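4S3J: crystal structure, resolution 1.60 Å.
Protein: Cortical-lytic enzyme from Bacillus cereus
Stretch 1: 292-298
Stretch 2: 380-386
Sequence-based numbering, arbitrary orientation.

Stretch 1, residues 292-298: PPMAISP
Stretch 2 380-386: HEVWFED

Stretch 1 is irregular throughout. Pro-292 and Pro-293 are extended (phi/psi -77/162 and -67/135), Met-294 is almost fully stretched (-177/169), Ala-295 lies at -55/139, Ile-296 turns to -72/-41, and Ser-297 (-138/67) leads into Pro-298, the N-cap of a helix. Stretch 2 is a strand through Trp-383, with phi from -119 to -128 and psi from 129 to 152; Phe-384 (-152/-166) and Glu-385 (-120/139) continue to Asp-386, which caps the next helix.

The touching segments run the same way, 14° apart. Pro-293 CA lies 6.6 Å from Glu-381 CA and Ala-295 CA lies 5.5 Å from Trp-383 CA, so the register advances two residues on each side. No direct hydrogen bond joins the stretches; water 1 bridges the backbones instead, accepting from Ile-296 N (3.1 Å) and donating to Phe-384 O (3.1 Å).

Strand alternation points Glu-381 and Trp-383 toward stretch 1 and Val-382 away. Trp-383 (chi1 m, chi2 84°) is the centerpiece: one indole face takes the backbone of stretch 1, with Met-294 C 3.5 Å from Trp-383 CG and Ala-295 N 3.6 Å from Trp-383 CD2. The CA-to-CB bond of Met-294 points away (chi1 p, chi2 t, chi3 p), and its backbone packs on the indole. Ala-295 CB reaches Trp-383 CE3 at 3.9 Å, and Ile-296 (m, p) brings CD1 to 3.9 Å from Trp-383 CB.

Glu-381 (t, t, chi3 -45°) tethers the indole within its own strand: Trp-383 NE1 donates to Glu-381 OE2 at 2.9 Å and 166°. Glu-381 OE2 also lies 3.5 Å from Pro-293 CB.

At the far end, Glu-385 (m, m, chi3 -31°) is linked by water to Ser-297 (p): water 2 accepts from Ser-297 N (3.0 Å) and donates to Glu-385 OE2 (2.7 Å). The rule is a peptide backbone laid on one indole face, apolar side-chain contacts around Trp-383, and water carrying the polar links.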

ATOM      1  N   PRO A 292      -3.777 -14.471 -15.065  1.00 20.30           N
ATOM      2  CA  PRO A 292      -3.717 -13.678 -16.295  1.00 19.38           C
ATOM      3  C   PRO A 292      -3.603 -12.177 -16.002  1.00 21.70           C
ATOM      4  O   PRO A 292      -3.906 -11.735 -14.900  1.00 18.54           O
ATOM      5  CB  PRO A 292      -5.041 -14.006 -16.986  1.00 20.53           C
ATOM      6  CG  PRO A 292      -5.962 -14.321 -15.859  1.00 25.12           C
ATOM      7  CD  PRO A 292      -5.123 -15.012 -14.819  1.00 24.04           C
ATOM      8  N   PRO A 293      -3.175 -11.403 -16.994  1.00 20.44           N
ATOM      9  CA  PRO A 293      -2.975  -9.968 -16.748  1.00 17.21           C
ATOM     10  C   PRO A 293      -4.267  -9.208 -16.478  1.00 18.37           C
ATOM     11  O   PRO A 293      -5.280  -9.375 -17.175  1.00 17.05           O
ATOM     12  CB  PRO A 293      -2.311  -9.482 -18.031  1.00 16.79           C
ATOM     13  CG  PRO A 293      -2.683 -10.512 -19.079  1.00 18.18           C
ATOM     14  CD  PRO A 293      -2.782 -11.803 -18.352  1.00 19.98           C
ATOM     15  N   MET A 294      -4.207  -8.364 -15.451  1.00 13.75           N
ATOM     16  CA  MET A 294      -5.301  -7.473 -15.072  1.00 16.62           C
ATOM     17  C   MET A 294      -4.819  -6.602 -13.902  1.00 13.91           C
ATOM     18  O   MET A 294      -3.762  -6.868 -13.322  1.00 13.57           O
ATOM     19  CB  MET A 294      -6.560  -8.253 -14.676  1.00 17.65           C
ATOM     20  CG  MET A 294      -6.364  -9.074 -13.456  1.00 15.49           C
ATOM     21  SD  MET A 294      -7.842 -10.058 -13.040  1.00 26.84           S
ATOM     22  CE  MET A 294      -7.927 -11.141 -14.463  1.00 40.99           C
ATOM     23  N   ALA A 295      -5.593  -5.570 -13.565  1.00 13.72           N
ATOM     24  CA  ALA A 295      -5.221  -4.689 -12.458  1.00 13.68           C
ATOM     25  C   ALA A 295      -4.986  -5.491 -11.166  1.00 14.15           C
ATOM     26  O   ALA A 295      -5.770  -6.383 -10.837  1.00 15.79           O
ATOM     27  CB  ALA A 295      -6.268  -3.657 -12.231  1.00 14.01           C
ATOM     28  N   ILE A 296      -3.952  -5.120 -10.421  1.00 13.64           N
ATOM     29  CA  ILE A 296      -3.594  -5.833  -9.191  1.00 13.13           C
ATOM     30  C   ILE A 296      -4.606  -5.544  -8.070  1.00 13.42           C
ATOM     31  O   ILE A 296      -4.965  -6.448  -7.310  1.00 16.35           O
ATOM     32  CB  ILE A 296      -2.146  -5.474  -8.716  1.00 12.81           C
ATOM     33  CG1 ILE A 296      -1.071  -6.127  -9.603  1.00 19.83           C
ATOM     34  CG2 ILE A 296      -1.872  -5.981  -7.306  1.00 13.38           C
ATOM     35  CD1 ILE A 296      -0.984  -5.612 -10.954  1.00 23.33           C
ATOM     36  N   SER A 297      -5.050  -4.299  -7.950  1.00 12.99           N
ATOM     37  CA  SER A 297      -5.985  -3.910  -6.894  1.00 12.62           C
ATOM     38  C   SER A 297      -7.080  -2.972  -7.425  1.00 13.49           C
ATOM     39  O   SER A 297      -7.132  -1.774  -7.085  1.00 15.03           O
ATOM     40  CB  SER A 297      -5.212  -3.269  -5.739  1.00 14.22           C
ATOM     41  OG  SER A 297      -4.420  -2.177  -6.179  1.00 13.67           O
ATOM     42  N   PRO A 298      -7.962  -3.494  -8.300  1.00 14.06           N
ATOM     43  CA  PRO A 298      -9.018  -2.683  -8.923  1.00 13.74           C
ATOM     44  C   PRO A 298      -9.894  -2.026  -7.853  1.00 14.44           C
ATOM     45  O   PRO A 298     -10.218  -2.685  -6.872  1.00 16.54           O
ATOM     46  CB  PRO A 298      -9.798  -3.705  -9.750  1.00 14.97           C
ATOM     47  CG  PRO A 298      -9.520  -5.009  -9.084  1.00 15.58           C
ATOM     48  CD  PRO A 298      -8.100  -4.922  -8.630  1.00 17.91           C
ATOM     49  N   HIS A 380       3.992  -8.519 -24.348  1.00 12.83           N
ATOM     50  CA  HIS A 380       3.852  -8.373 -22.897  1.00 13.39           C
ATOM     51  C   HIS A 380       2.675  -7.451 -22.568  1.00 13.63           C
ATOM     52  O   HIS A 380       2.357  -6.534 -23.340  1.00 12.37           O
ATOM     53  CB  HIS A 380       5.107  -7.767 -22.280  1.00 13.47           C
ATOM     54  CG  HIS A 380       6.349  -8.601 -22.402  1.00 12.28           C
ATOM     55  ND1 HIS A 380       7.056  -9.045 -21.304  1.00 13.51           N
ATOM     56  CD2 HIS A 380       7.056  -8.997 -23.488  1.00 12.83           C
ATOM     57  CE1 HIS A 380       8.124  -9.702 -21.697  1.00 16.28           C
ATOM     58  NE2 HIS A 380       8.153  -9.692 -23.028  1.00 13.91           N
ATOM     59  N   GLU A 381       2.070  -7.670 -21.405  1.00 11.34           N
ATOM     60  CA  GLU A 381       1.069  -6.756 -20.848  1.00 11.12           C
ATOM     61  C   GLU A 381       1.474  -6.407 -19.429  1.00 11.92           C
ATOM     62  O   GLU A 381       1.790  -7.300 -18.637  1.00 13.17           O
ATOM     63  CB  GLU A 381      -0.328  -7.383 -20.869  1.00 11.12           C
ATOM     64  CG  GLU A 381      -1.425  -6.456 -20.442  1.00 12.30           C
ATOM     65  CD  GLU A 381      -2.783  -6.946 -20.835  1.00 18.43           C
ATOM     66  OE1 GLU A 381      -2.958  -7.401 -21.988  1.00 20.11           O
ATOM     67  OE2 GLU A 381      -3.688  -6.877 -19.992  1.00 17.18           O
ATOM     68  N   VAL A 382       1.457  -5.118 -19.119  1.00 10.16           N
ATOM     69  CA  VAL A 382       1.859  -4.615 -17.827  1.00 11.64           C
ATOM     70  C   VAL A 382       0.733  -3.859 -17.152  1.00 10.54           C
ATOM     71  O   VAL A 382       0.132  -2.982 -17.766  1.00 10.86           O
ATOM     72  CB  VAL A 382       3.072  -3.674 -17.958  1.00 10.38           C
ATOM     73  CG1 VAL A 382       3.491  -3.159 -16.602  1.00 10.94           C
ATOM     74  CG2 VAL A 382       4.230  -4.366 -18.664  1.00 13.97           C
ATOM     75  N   TRP A 383       0.439  -4.207 -15.894  1.00  9.70           N
ATOM     76  CA  TRP A 383      -0.469  -3.436 -15.032  1.00 11.36           C
ATOM     77  C   TRP A 383       0.351  -2.991 -13.825  1.00 11.62           C
ATOM     78  O   TRP A 383       1.148  -3.774 -13.324  1.00 11.18           O
ATOM     79  CB  TRP A 383      -1.682  -4.269 -14.598  1.00 12.03           C
ATOM     80  CG  TRP A 383      -2.631  -4.516 -15.717  1.00 14.84           C
ATOM     81  CD1 TRP A 383      -2.551  -5.496 -16.664  1.00 15.42           C
ATOM     82  CD2 TRP A 383      -3.797  -3.748 -16.028  1.00 11.44           C
ATOM     83  NE1 TRP A 383      -3.601  -5.389 -17.548  1.00 14.62           N
ATOM     84  CE2 TRP A 383      -4.392  -4.334 -17.175  1.00 11.93           C
ATOM     85  CE3 TRP A 383      -4.405  -2.631 -15.444  1.00 14.54           C
ATOM     86  CZ2 TRP A 383      -5.538  -3.805 -17.770  1.00 12.81           C
ATOM     87  CZ3 TRP A 383      -5.560  -2.135 -16.017  1.00 16.22           C
ATOM     88  CH2 TRP A 383      -6.115  -2.719 -17.164  1.00 16.47           C
ATOM     89  N   PHE A 384       0.202  -1.739 -13.394  1.00 11.45           N
ATOM     90  CA  PHE A 384       1.049  -1.254 -12.313  1.00  9.44           C
ATOM     91  C   PHE A 384       0.351  -0.149 -11.515  1.00 10.94           C
ATOM     92  O   PHE A 384      -0.873  -0.019 -11.597  1.00 12.83           O
ATOM     93  CB  PHE A 384       2.436  -0.836 -12.872  1.00  9.00           C
ATOM     94  CG  PHE A 384       2.451   0.381 -13.737  1.00  9.13           C
ATOM     95  CD1 PHE A 384       1.964   0.353 -15.050  1.00 10.95           C
ATOM     96  CD2 PHE A 384       3.029   1.546 -13.264  1.00 10.61           C
ATOM     97  CE1 PHE A 384       1.997   1.522 -15.842  1.00 13.02           C
ATOM     98  CE2 PHE A 384       3.050   2.712 -14.047  1.00 10.66           C
ATOM     99  CZ  PHE A 384       2.572   2.683 -15.341  1.00 10.32           C
ATOM    100  N   GLU A 385       1.109   0.575 -10.695  1.00 11.12           N
ATOM    101  CA  GLU A 385       0.561   1.628  -9.846  1.00 10.37           C
ATOM    102  C   GLU A 385       1.229   2.943 -10.199  1.00 10.46           C
ATOM    103  O   GLU A 385       2.450   2.975 -10.408  1.00 11.69           O
ATOM    104  CB  GLU A 385       0.798   1.317  -8.376  1.00 14.97           C
ATOM    105  CG  GLU A 385       0.181   0.017  -7.863  1.00 15.46           C
ATOM    106  CD  GLU A 385      -1.337   0.095  -7.768  1.00 16.01           C
ATOM    107  OE1 GLU A 385      -1.879   1.204  -7.523  1.00 20.35           O
ATOM    108  OE2 GLU A 385      -1.989  -0.947  -7.969  1.00 17.59           O
ATOM    109  N   ASP A 386       0.462   4.041 -10.247  1.00 11.06           N
ATOM    110  CA  ASP A 386       1.071   5.359 -10.437  1.00 10.71           C
ATOM    111  C   ASP A 386       0.321   6.421  -9.636  1.00 11.47           C
ATOM    112  O   ASP A 386      -0.584   6.101  -8.855  1.00 10.95           O
ATOM    113  CB  ASP A 386       1.169   5.765 -11.929  1.00 11.37           C
ATOM    114  CG  ASP A 386      -0.176   6.110 -12.583  1.00 18.22           C
ATOM    115  OD1 ASP A 386      -1.218   6.229 -11.905  1.00 18.99           O
ATOM    116  OD2 ASP A 386      -0.167   6.302 -13.832  1.00 16.28           O
TER
HETATM  117  O   HOH W   1      -2.696  -2.484 -11.553  1.00 13.58           O
HETATM  118  O   HOH W   2      -4.142  -1.821  -9.300  1.00 16.78           O
HETATM  119  O   HOH W   3      -4.433   1.205  -6.845  1.00 21.95           O